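Local coordinates for NAD-dependent L-serine dehydrogenase (Pseudomonas aeruginosa, PDB 3OBB), which catalyses the NAD-dependent oxidation of L-serine and methyl-L-serine, with low activity toward beta-hydroxyisobutyrate, and works as a homotetramer built as a dimer of dimers, at residues 18-23 / 40-45; 25-30 / 150-155; 82-87 / 114-119; 99-104 / 169-174; 141-146 / 160-165. All coordinates share one frame; numbering follows the deposited sequence.

How the contacts relate
Contacts 1, 2, 3 and 5 all lie within the N-terminal Rossmann-type domain, whereas contact 4 joins that domain to the long helix 168-196, which carries the active-site residue Lys173. Contacts 1 and 2 are about 11 Å apart between centres and touch through Leu22, Tyr27 and Ala155. Contacts 2 and 5 share helix 143-156, and Phe153 from contact 2 also meets Leu119 from contact 3. Contact 5 leads along the chain into contact 4, about 14 Å away between centres, and both lie against a second subunit. Contact 1, whose segment 18-23 is part of the NAD(+) site, is about 27 Å between centres from contact 4.

Contact 1: 18-23 / 40-45; sequences MATNLL and DGLVAA
Leu42 reaches from helix 36-44 to Ala19 and Thr20 of helix 15-24, joining two helices of the NAD-binding Rossmann fold. The segments run nearly parallel, at 13°, with their axes 10.2 Å apart, and the contact is made mainly by side chains. The CA-CB bond of Leu42 does not aim at its neighbour; the branched end comes nearer than the bond direction suggests. There CD1 rests on Ala19 CB at 3.8 Å, while both methyls of Leu42, CD1 and CD2, lie 3.7 Å from Thr20 OG1, the two side chains meeting at a slant. That hydroxyl is not left to the leucine: with OG1 anti to the carbonyl carbon (chi1 -57°), it hydrogen-bonds to Ala16 O one turn earlier in its own helix. Leu42 therefore meets a polar atom already engaged. Ala19 also packs on Leu29 and Leu42 on Val31, both of strand 28-32, which connects the two helices in the chain. One turn on, Leu23 extends toward the end of helix 36-44. Its CD1 branch lies 3.8 Å from Leu42 CD1 and reaches Ala45 at the more exposed border, where Leu23 CD1 approaches Ala45 O to 3.4 Å.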
# COMPACT_ATOMS: atom_id res chain seq x y z
N MSE A 18 34.46 13.73 -4.46
CA MSE A 18 34.41 14.71 -3.36
C MSE A 18 35.83 15.02 -2.85
O MSE A 18 36.16 16.18 -2.67
CB MSE A 18 33.54 14.22 -2.19
CG MSE A 18 32.07 14.03 -2.54
SE MSE A 18 31.11 13.08 -1.13
CE MSE A 18 31.42 14.41 0.28
N ALA A 19 36.65 13.99 -2.65
CA ALA A 19 38.01 14.18 -2.16
C ALA A 19 38.88 14.84 -3.23
O ALA A 19 39.72 15.68 -2.94
CB ALA A 19 38.63 12.87 -1.70
N THR A 20 38.62 14.48 -4.49
CA THR A 20 39.32 15.11 -5.62
C THR A 20 39.01 16.58 -5.69
O THR A 20 39.91 17.38 -5.93
CB THR A 20 38.98 14.43 -6.97
OG1 THR A 20 39.30 13.04 -6.86
CG2 THR A 20 39.76 15.06 -8.14
N ASN A 21 37.74 16.95 -5.46
CA ASN A 21 37.38 18.36 -5.42
C ASN A 21 38.06 19.18 -4.34
O ASN A 21 38.43 20.34 -4.58
CB ASN A 21 35.87 18.57 -5.37
CG ASN A 21 35.27 18.43 -6.71
OD1 ASN A 21 35.82 18.94 -7.69
ND2 ASN A 21 34.18 17.67 -6.80
N LEU A 22 38.24 18.58 -3.16
CA LEU A 22 39.06 19.19 -2.10
C LEU A 22 40.48 19.48 -2.57
O LEU A 22 40.98 20.58 -2.37
CB LEU A 22 39.02 18.37 -0.82
CG LEU A 22 37.65 18.36 -0.13
CD1 LEU A 22 37.72 17.55 1.15
CD2 LEU A 22 37.18 19.78 0.16
N LEU A 23 41.12 18.50 -3.20
CA LEU A 23 42.43 18.68 -3.85
C LEU A 23 42.44 19.85 -4.86
O LEU A 23 43.39 20.63 -4.89
CB LEU A 23 42.84 17.42 -4.60
CG LEU A 23 43.39 16.22 -3.83
CD1 LEU A 23 43.73 15.09 -4.79
CD2 LEU A 23 44.58 16.63 -3.01
N ASP A 40 44.72 4.90 -5.53
CA ASP A 40 45.69 5.32 -6.57
C ASP A 40 45.17 6.47 -7.41
O ASP A 40 45.92 7.35 -7.80
CB ASP A 40 46.06 4.17 -7.49
CG ASP A 40 46.77 3.05 -6.78
OD1 ASP A 40 47.52 3.28 -5.79
OD2 ASP A 40 46.56 1.91 -7.25
N GLY A 41 43.88 6.45 -7.69
CA GLY A 41 43.19 7.55 -8.39
C GLY A 41 43.39 8.89 -7.69
O GLY A 41 43.69 9.89 -8.32
N LEU A 42 43.25 8.89 -6.38
CA LEU A 42 43.44 10.09 -5.59
C LEU A 42 44.90 10.45 -5.50
O LEU A 42 45.21 11.62 -5.56
CB LEU A 42 42.82 9.95 -4.18
CG LEU A 42 41.43 10.57 -3.94
CD1 LEU A 42 41.52 12.10 -3.99
CD2 LEU A 42 40.40 10.05 -4.96
N VAL A 43 45.77 9.47 -5.37
CA VAL A 43 47.22 9.72 -5.34
C VAL A 43 47.69 10.35 -6.66
O VAL A 43 48.44 11.31 -6.65
CB VAL A 43 48.08 8.44 -4.98
CG1 VAL A 43 49.57 8.71 -5.10
CG2 VAL A 43 47.80 7.98 -3.58
N ALA A 44 47.21 9.84 -7.80
CA ALA A 44 47.53 10.46 -9.09
C ALA A 44 47.14 11.95 -9.16
O ALA A 44 47.80 12.74 -9.81
CB ALA A 44 46.90 9.67 -10.26
N ALA A 45 46.07 12.33 -8.47
CA ALA A 45 45.59 13.72 -8.49
C ALA A 45 46.25 14.64 -7.42
O ALA A 45 45.90 15.83 -7.29
CB ALA A 45 44.11 13.74 -8.36

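Contact 2: 25-30 / 150-155; sequences AGYLLN and RPLFEA
Pro151, Leu152 and Ala155 of helix 143-156 receive Tyr27 and Ala25, which lead from helix 15-24 into strand 28-32 of the Rossmann fold. This joins the first beta-alpha-beta unit of the domain to a helix more than a hundred residues further along the chain. Pro151 comes first, at the exposed border: its CB lies 3.7 Å from Tyr27 OH. The phenol oxygen also has a weak hydrogen bond to Lys4 NZ, so the proline carbon meets an oxygen with a polar partner elsewhere. Leu152 meets the ring face. Its CG is anti to the carbonyl carbon (chi1 -69°), and from there the CD2 branch comes over one face of the Tyr27 ring in a CH-pi contact. CD2 sits 3.7 Å from the ring centroid, 16° off the normal and displaced slightly toward the rim, with CZ its nearest ring atom at 3.6 Å. Ala155 is the last to take part, and it approaches the same phenol ring at its edge, near CE1. Gly26, with positive phi, ends helix 15-24 in a Schellman motif between the two contacting residues. Just before it, the methyl of Ala25 meets that of Ala155, CB to CB at 3.7 Å.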
# COMPACT_ATOMS: atom_id res chain seq x y z
N ALA A 25 40.53 22.40 -4.91
CA ALA A 25 40.42 23.58 -4.03
C ALA A 25 41.74 23.93 -3.30
O ALA A 25 41.84 24.99 -2.71
CB ALA A 25 39.32 23.38 -3.04
N GLY A 26 42.73 23.04 -3.31
CA GLY A 26 44.03 23.36 -2.75
C GLY A 26 44.32 22.78 -1.37
O GLY A 26 45.33 23.09 -0.77
N TYR A 27 43.43 21.94 -0.85
CA TYR A 27 43.73 21.25 0.41
C TYR A 27 44.74 20.13 0.21
O TYR A 27 44.90 19.61 -0.90
CB TYR A 27 42.45 20.72 1.05
CG TYR A 27 41.51 21.83 1.41
CD1 TYR A 27 40.45 22.19 0.56
CD2 TYR A 27 41.69 22.56 2.59
CE1 TYR A 27 39.60 23.25 0.88
CE2 TYR A 27 40.82 23.60 2.92
CZ TYR A 27 39.80 23.93 2.06
OH TYR A 27 38.98 24.96 2.40
N LEU A 28 45.45 19.80 1.30
CA LEU A 28 46.31 18.62 1.35
C LEU A 28 45.50 17.47 1.92
O LEU A 28 44.89 17.60 3.00
CB LEU A 28 47.54 18.88 2.23
CG LEU A 28 48.27 20.20 2.00
CD1 LEU A 28 49.46 20.30 2.91
CD2 LEU A 28 48.70 20.31 0.55
N LEU A 29 45.48 16.34 1.22
CA LEU A 29 44.70 15.21 1.71
C LEU A 29 45.58 14.01 1.93
O LEU A 29 46.42 13.70 1.09
CB LEU A 29 43.57 14.83 0.73
CG LEU A 29 42.46 15.76 0.18
CD1 LEU A 29 41.20 14.94 0.01
CD2 LEU A 29 42.14 16.99 0.98
N ASN A 30 45.38 13.34 3.06
CA ASN A 30 45.77 11.94 3.22
C ASN A 30 44.51 11.13 3.04
O ASN A 30 43.50 11.42 3.66
CB ASN A 30 46.34 11.65 4.62
CG ASN A 30 47.40 12.63 5.02
OD1 ASN A 30 47.31 13.25 6.09
ND2 ASN A 30 48.41 12.80 4.17
N ARG A 150 32.55 25.38 6.78
CA ARG A 150 31.92 25.97 5.60
C ARG A 150 32.79 25.95 4.32
O ARG A 150 32.34 25.40 3.31
CB ARG A 150 31.31 27.34 5.88
CG ARG A 150 30.56 27.84 4.67
CD ARG A 150 29.87 29.17 4.90
NE ARG A 150 28.78 29.06 5.85
CZ ARG A 150 27.58 28.52 5.60
NH1 ARG A 150 27.29 27.99 4.41
NH2 ARG A 150 26.68 28.51 6.56
N PRO A 151 34.02 26.52 4.37
CA PRO A 151 34.86 26.53 3.16
C PRO A 151 35.08 25.15 2.52
O PRO A 151 35.34 25.07 1.32
CB PRO A 151 36.20 27.10 3.66
CG PRO A 151 35.86 27.89 4.87
CD PRO A 151 34.70 27.17 5.51
N LEU A 152 34.99 24.09 3.33
CA LEU A 152 35.14 22.71 2.83
C LEU A 152 33.90 22.22 2.07
O LEU A 152 34.03 21.53 1.05
CB LEU A 152 35.45 21.74 3.97
CG LEU A 152 36.81 21.85 4.66
CD1 LEU A 152 36.80 21.00 5.90
CD2 LEU A 152 37.90 21.41 3.72
N PHE A 153 32.73 22.56 2.61
CA PHE A 153 31.44 22.27 1.98
C PHE A 153 31.30 23.05 0.68
O PHE A 153 30.80 22.52 -0.30
CB PHE A 153 30.30 22.69 2.90
CG PHE A 153 30.12 21.81 4.09
CD1 PHE A 153 29.77 22.36 5.32
CD2 PHE A 153 30.30 20.44 4.00
CE1 PHE A 153 29.57 21.55 6.44
CE2 PHE A 153 30.12 19.63 5.12
CZ PHE A 153 29.75 20.19 6.34
N GLU A 154 31.73 24.31 0.70
CA GLU A 154 31.77 25.13 -0.50
C GLU A 154 32.71 24.61 -1.59
O GLU A 154 32.48 24.86 -2.77
CB GLU A 154 32.12 26.57 -0.14
CG GLU A 154 31.10 27.17 0.80
CD GLU A 154 31.25 28.65 0.96
OE1 GLU A 154 32.28 29.19 0.52
OE2 GLU A 154 30.33 29.27 1.53
N ALA A 155 33.73 23.87 -1.21
CA ALA A 155 34.62 23.27 -2.19
C ALA A 155 33.98 22.03 -2.83
O ALA A 155 34.21 21.74 -4.02
CB ALA A 155 35.93 22.90 -1.52

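Contact 3: 82-87 / 114-119; sequences GLLAHI and RGLAML
Leu84 packs against Leu116 and Met118, forming the close, buried side of the contact between the loop preceding strand 92-95 and the residues leading into strand 117-124 in the Rossmann domain. The CD2 branch of Leu84 carries both meetings. It lies 3.8 Å from Leu116 CD1, the two leucines pointing in opposite senses as they pass, and 4.0 Å from Met118 CE, at the end of a selenomethionine chain set roughly perpendicular to it. Met118 also lies on Ile107 and Ala111 of helix 101-112, while Leu84 touches Tyr77 and Leu78 of helix 70-78, so this apolar patch joins the loop to both helices. On the solvent side, Arg114 reaches over the loop. Its CG stands anti to the backbone N (chi1 172°), and the chain bends at chi3. One guanidinium face is turned to Ala85 CA, with NE 3.9 Å from that carbon; NH2 comes 3.7 Å from Leu84 CB. The side chain of Ile87, beside Arg114 and Leu116, is doubtful as modelled. No hydrogen bond links the segments: Arg114 NE is 3.5 Å from Leu84 O at a poor angle. Hydrophobic packing and the aliphatic part of an exposed arginine therefore carry this contact.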
# COMPACT_ATOMS: atom_id res chain seq x y z
N GLY A 82 40.17 3.30 18.29
CA GLY A 82 39.94 4.19 17.16
C GLY A 82 38.49 4.00 16.81
O GLY A 82 37.86 3.10 17.37
N LEU A 83 37.93 4.80 15.90
CA LEU A 83 38.60 5.90 15.22
C LEU A 83 38.50 7.18 16.03
O LEU A 83 39.41 8.01 16.02
CB LEU A 83 37.97 6.13 13.82
CG LEU A 83 38.79 6.80 12.72
CD1 LEU A 83 38.14 6.62 11.36
CD2 LEU A 83 39.02 8.29 12.99
N LEU A 84 37.37 7.37 16.72
CA LEU A 84 37.22 8.51 17.61
C LEU A 84 38.26 8.51 18.73
O LEU A 84 38.72 9.57 19.12
CB LEU A 84 35.81 8.60 18.20
CG LEU A 84 34.68 9.12 17.32
CD1 LEU A 84 33.39 9.04 18.09
CD2 LEU A 84 34.93 10.55 16.84
N ALA A 85 38.65 7.34 19.24
CA ALA A 85 39.74 7.28 20.23
C ALA A 85 41.00 8.05 19.76
O ALA A 85 41.67 8.66 20.59
CB ALA A 85 40.08 5.83 20.60
N HIS A 86 41.28 8.03 18.45
CA HIS A 86 42.31 8.88 17.83
C HIS A 86 41.71 10.19 17.27
O HIS A 86 40.71 10.17 16.55
CB HIS A 86 43.13 8.09 16.80
CG HIS A 86 43.78 6.86 17.38
ND1 HIS A 86 44.69 6.91 18.42
CD2 HIS A 86 43.66 5.55 17.05
CE1 HIS A 86 45.10 5.69 18.71
NE2 HIS A 86 44.48 4.84 17.90
N ILE A 87 42.31 11.31 17.65
CA ILE A 87 41.61 12.61 17.74
C ILE A 87 42.52 13.82 17.72
O ILE A 87 43.68 13.71 17.34
CB ILE A 87 40.80 12.72 19.07
CG1 ILE A 87 41.45 11.88 20.20
CG2 ILE A 87 39.39 12.27 18.84
CD1 ILE A 87 41.29 12.42 21.65
N ARG A 114 34.31 13.51 24.17
CA ARG A 114 35.74 13.42 23.92
C ARG A 114 36.38 14.78 23.50
O ARG A 114 37.61 15.01 23.20
CB ARG A 114 35.95 12.32 22.85
CG ARG A 114 37.34 12.16 22.28
CD ARG A 114 37.45 10.85 21.51
NE ARG A 114 37.68 9.72 22.42
CZ ARG A 114 36.80 8.71 22.60
NH1 ARG A 114 37.13 7.76 23.50
NH2 ARG A 114 35.61 8.65 21.90
N GLY A 115 35.46 15.79 23.28
CA GLY A 115 35.90 17.15 22.93
C GLY A 115 35.94 17.52 21.44
O GLY A 115 36.51 18.55 21.07
N LEU A 116 35.34 16.71 20.58
CA LEU A 116 35.43 16.97 19.14
C LEU A 116 34.23 17.69 18.56
O LEU A 116 33.10 17.41 18.93
CB LEU A 116 35.71 15.69 18.36
CG LEU A 116 36.99 14.91 18.68
CD1 LEU A 116 36.89 13.57 17.99
CD2 LEU A 116 38.26 15.66 18.28
N ALA A 117 34.48 18.63 17.65
CA ALA A 117 33.43 19.23 16.83
C ALA A 117 33.09 18.32 15.65
O ALA A 117 33.92 18.14 14.74
CB ALA A 117 33.86 20.58 16.34
N MSE A 118 31.89 17.74 15.67
CA MSE A 118 31.40 16.86 14.61
C MSE A 118 30.11 17.35 13.96
O MSE A 118 29.23 17.89 14.63
CB MSE A 118 31.20 15.43 15.13
CG MSE A 118 30.46 14.52 14.13
SE MSE A 118 30.25 12.69 14.74
CE MSE A 118 32.06 12.09 14.49
N LEU A 119 30.01 17.15 12.65
CA LEU A 119 28.79 17.38 11.90
C LEU A 119 28.39 16.08 11.19
O LEU A 119 29.25 15.33 10.72
CB LEU A 119 29.00 18.47 10.86
CG LEU A 119 29.40 19.87 11.32
CD1 LEU A 119 29.67 20.73 10.11
CD2 LEU A 119 28.31 20.48 12.24

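Contact 4: 99-104 / 169-174; sequences IAPTSA and GQVAKV
Gln170 of helix 168-196 folds its side chain against Ile99, Pro101 and Ala104, where the Rossmann domain meets the long helix that carries the active-site Lys173. CG is anti to the carbonyl carbon (chi1 -58°), and the chain bends at chi2 (-60°), which brings CD toward the loop before helix 101-112. Along the way CB lies 3.8 Å from Pro101 CG, and CG 3.7 Å from Ala104 CB. The amide then lies beside Ile99, whose backbone N-H gives a fairly straight hydrogen bond to Gln170 OE1, 3.2 Å long with an angle of 164° at the hydrogen. The donor stands well above the carbonyl plane. Gln170 OE1 also lies 3.1 Å from Ile99 O, a probably unfavourable pair of acceptors that the Ile99 N-H offsets. Val171 completes the packing with its CG2 branch, 3.7 Å from Pro101 CB, the two side chains crossing at about a right angle; Asn197 of the second subunit packs on the same valine. Gln170 and Lys173, three residues apart on one helix, both hold the loop around Thr98, an NAD-binding residue. In this buried interface the polar groups are paired: Gln170 OE1 takes the Ile99 N-H, NE2 gives to Ser97 O, and Lys173 NZ bonds to Thr98 OG1 and Val123 O. The two hydrogen bonds of the Gln170 side-chain amide thus probably help to hold that loop near the catalytic lysine.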
# COMPACT_ATOMS: atom_id res chain seq x y z
N ILE A 99 23.49 7.41 6.99
CA ILE A 99 23.32 6.41 8.02
C ILE A 99 22.10 6.78 8.84
O ILE A 99 21.65 7.92 8.78
CB ILE A 99 24.59 6.31 8.92
CG1 ILE A 99 24.79 7.60 9.75
CG2 ILE A 99 25.82 6.01 8.06
CD1 ILE A 99 26.01 7.56 10.71
N ALA A 100 21.55 5.82 9.57
CA ALA A 100 20.38 6.09 10.40
C ALA A 100 20.67 7.24 11.38
O ALA A 100 21.76 7.32 11.95
CB ALA A 100 19.96 4.83 11.13
N PRO A 101 19.72 8.19 11.50
CA PRO A 101 19.83 9.27 12.46
C PRO A 101 20.23 8.83 13.87
O PRO A 101 21.04 9.49 14.49
CB PRO A 101 18.42 9.87 12.45
CG PRO A 101 18.00 9.71 11.07
CD PRO A 101 18.52 8.36 10.66
N THR A 102 19.63 7.73 14.36
CA THR A 102 19.95 7.21 15.69
C THR A 102 21.45 6.97 15.73
O THR A 102 22.14 7.49 16.61
CB THR A 102 19.17 5.90 16.04
OG1 THR A 102 17.77 6.19 16.12
CG2 THR A 102 19.61 5.35 17.39
N SER A 103 21.95 6.21 14.77
CA SER A 103 23.38 5.94 14.65
C SER A 103 24.25 7.21 14.58
O SER A 103 25.31 7.25 15.22
CB SER A 103 23.65 5.00 13.49
OG SER A 103 25.01 5.04 13.13
N ALA A 104 23.81 8.24 13.86
CA ALA A 104 24.52 9.53 13.83
C ALA A 104 24.56 10.25 15.18
O ALA A 104 25.54 10.92 15.49
CB ALA A 104 23.91 10.44 12.80
N GLY A 169 20.89 16.29 9.96
CA GLY A 169 21.27 16.15 8.56
C GLY A 169 20.78 14.81 8.07
O GLY A 169 20.20 14.71 6.99
N GLN A 170 20.99 13.75 8.85
CA GLN A 170 20.49 12.43 8.43
C GLN A 170 19.00 12.43 8.37
O GLN A 170 18.45 11.76 7.53
CB GLN A 170 20.97 11.29 9.34
CG GLN A 170 22.49 11.15 9.45
CD GLN A 170 23.19 10.86 8.13
OE1 GLN A 170 22.57 10.43 7.15
NE2 GLN A 170 24.50 11.09 8.09
N VAL A 171 18.32 13.15 9.28
CA VAL A 171 16.86 13.11 9.29
C VAL A 171 16.36 13.74 7.99
O VAL A 171 15.50 13.18 7.32
CB VAL A 171 16.21 13.80 10.57
CG1 VAL A 171 14.72 13.76 10.51
CG2 VAL A 171 16.67 13.10 11.89
N ALA A 172 16.93 14.91 7.63
CA ALA A 172 16.47 15.64 6.45
C ALA A 172 16.70 14.77 5.21
O ALA A 172 15.82 14.67 4.34
CB ALA A 172 17.20 17.03 6.35
N LYS A 173 17.86 14.10 5.18
CA LYS A 173 18.30 13.24 4.07
C LYS A 173 17.36 12.06 3.83
O LYS A 173 16.99 11.78 2.70
CB LYS A 173 19.75 12.73 4.30
CG LYS A 173 20.27 11.77 3.19
CD LYS A 173 20.30 12.44 1.81
CE LYS A 173 20.64 11.46 0.69
NZ LYS A 173 22.02 10.87 0.81
N VAL A 174 17.02 11.36 4.91
CA VAL A 174 16.14 10.21 4.78
C VAL A 174 14.70 10.61 4.47
O VAL A 174 14.01 9.88 3.80
CB VAL A 174 16.24 9.20 5.98
CG1 VAL A 174 17.73 8.73 6.21
CG2 VAL A 174 15.54 9.73 7.29

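Contact 5: 141-146 / 160-165; sequences GDAEAL and IFHAGP
Gly164 O receives the backbone N-H of Gly141 in a 3.1 Å hydrogen bond, the donor lying in the carbonyl plane on a lone pair. It links the end of strand 159-164 to the turn opening helix 143-156, within the beta-alpha-beta unit formed by strand 135-140, that helix and strand 159-164. His162 turns its ring to the same turn. Its CG is anti to the backbone N (chi1 -167°), and ND1 of the imidazole hydrogen-bonds to Val139 O of the neighbouring strand. Gly141 O lies at the ring edge, in its plane, but that approach is too close in the model to be given weight. Over one ring face comes Leu146, one turn into the helix: CD2 is 4.0 Å from the ring centroid, 28° off the normal, in a CH-pi contact, and 3.6 Å from His162 CG. Leu146 CD1 reaches Ile160 CG2 more loosely, at 4.3 Å. The side chain of Asp142, at the N-cap position, makes no capping bond; its OD2 instead pairs with Arg112. Phe161 and Ala163 pack on Ile207 of the second subunit. The turn before the helix is therefore tied to the strand by one backbone bond, and the helix itself by Leu146 packing on a histidine ring whose rotation the bond from ND1 to Val139 O probably helps to set.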
# COMPACT_ATOMS: atom_id res chain seq x y z
N GLY A 141 24.24 19.52 13.67
CA GLY A 141 25.32 19.89 14.60
C GLY A 141 25.34 21.35 15.00
O GLY A 141 24.45 22.11 14.64
N ASP A 142 26.38 21.73 15.75
CA ASP A 142 26.53 23.10 16.27
C ASP A 142 26.84 24.08 15.15
O ASP A 142 27.65 23.78 14.27
CB ASP A 142 27.64 23.16 17.34
CG ASP A 142 27.34 22.29 18.55
OD1 ASP A 142 28.26 22.07 19.38
OD2 ASP A 142 26.19 21.82 18.69
N ALA A 143 26.21 25.24 15.22
CA ALA A 143 26.44 26.35 14.29
C ALA A 143 27.93 26.68 14.20
O ALA A 143 28.46 26.93 13.10
CB ALA A 143 25.64 27.57 14.75
N GLU A 144 28.58 26.67 15.38
CA GLU A 144 30.04 26.83 15.49
C GLU A 144 30.76 25.94 14.48
O GLU A 144 31.51 26.42 13.63
CB GLU A 144 30.49 26.53 16.94
CG GLU A 144 31.98 26.17 17.15
CD GLU A 144 32.27 24.65 17.18
OE1 GLU A 144 33.42 24.26 16.74
OE2 GLU A 144 31.37 23.85 17.63
N ALA A 145 30.51 24.63 14.59
CA ALA A 145 31.22 23.63 13.78
C ALA A 145 30.89 23.75 12.29
O ALA A 145 31.77 23.54 11.43
CB ALA A 145 30.93 22.23 14.32
N LEU A 146 29.64 24.12 11.99
CA LEU A 146 29.24 24.45 10.62
C LEU A 146 30.03 25.63 10.06
O LEU A 146 30.44 25.63 8.90
CB LEU A 146 27.73 24.72 10.53
CG LEU A 146 27.21 25.15 9.16
CD1 LEU A 146 27.60 24.14 8.08
CD2 LEU A 146 25.71 25.37 9.18
N ILE A 160 24.06 24.52 0.94
CA ILE A 160 24.44 24.02 2.25
C ILE A 160 23.36 24.38 3.24
O ILE A 160 23.16 25.55 3.58
CB ILE A 160 25.88 24.50 2.69
CG1 ILE A 160 26.91 24.14 1.61
CG2 ILE A 160 26.28 23.84 4.00
CD1 ILE A 160 27.96 25.14 1.45
N PHE A 161 22.64 23.36 3.69
CA PHE A 161 21.57 23.58 4.63
C PHE A 161 21.95 23.12 6.01
O PHE A 161 22.49 22.02 6.17
CB PHE A 161 20.31 22.83 4.17
CG PHE A 161 19.79 23.29 2.86
CD1 PHE A 161 20.03 22.55 1.70
CD2 PHE A 161 19.04 24.45 2.76
CE1 PHE A 161 19.52 22.95 0.48
CE2 PHE A 161 18.54 24.88 1.52
CZ PHE A 161 18.79 24.12 0.38
N HIS A 162 21.69 23.97 7.01
CA HIS A 162 21.78 23.59 8.41
C HIS A 162 20.41 23.06 8.78
O HIS A 162 19.48 23.84 8.98
CB HIS A 162 22.12 24.82 9.27
CG HIS A 162 22.53 24.49 10.67
ND1 HIS A 162 22.84 23.22 11.09
CD2 HIS A 162 22.74 25.30 11.74
CE1 HIS A 162 23.18 23.24 12.36
NE2 HIS A 162 23.14 24.50 12.78
N ALA A 163 20.28 21.74 8.79
CA ALA A 163 19.01 21.08 8.98
C ALA A 163 18.55 21.13 10.45
O ALA A 163 17.35 21.10 10.72
CB ALA A 163 19.09 19.65 8.50
N GLY A 164 19.50 21.22 11.38
CA GLY A 164 19.16 21.28 12.81
C GLY A 164 20.30 20.78 13.68
O GLY A 164 21.48 20.78 13.22
N PRO A 165 19.99 20.31 14.91
CA PRO A 165 21.07 19.83 15.79
C PRO A 165 21.65 18.45 15.37
O PRO A 165 21.49 18.03 14.21
CB PRO A 165 20.42 19.78 17.19
CG PRO A 165 18.94 19.54 16.89
CD PRO A 165 18.65 20.16 15.54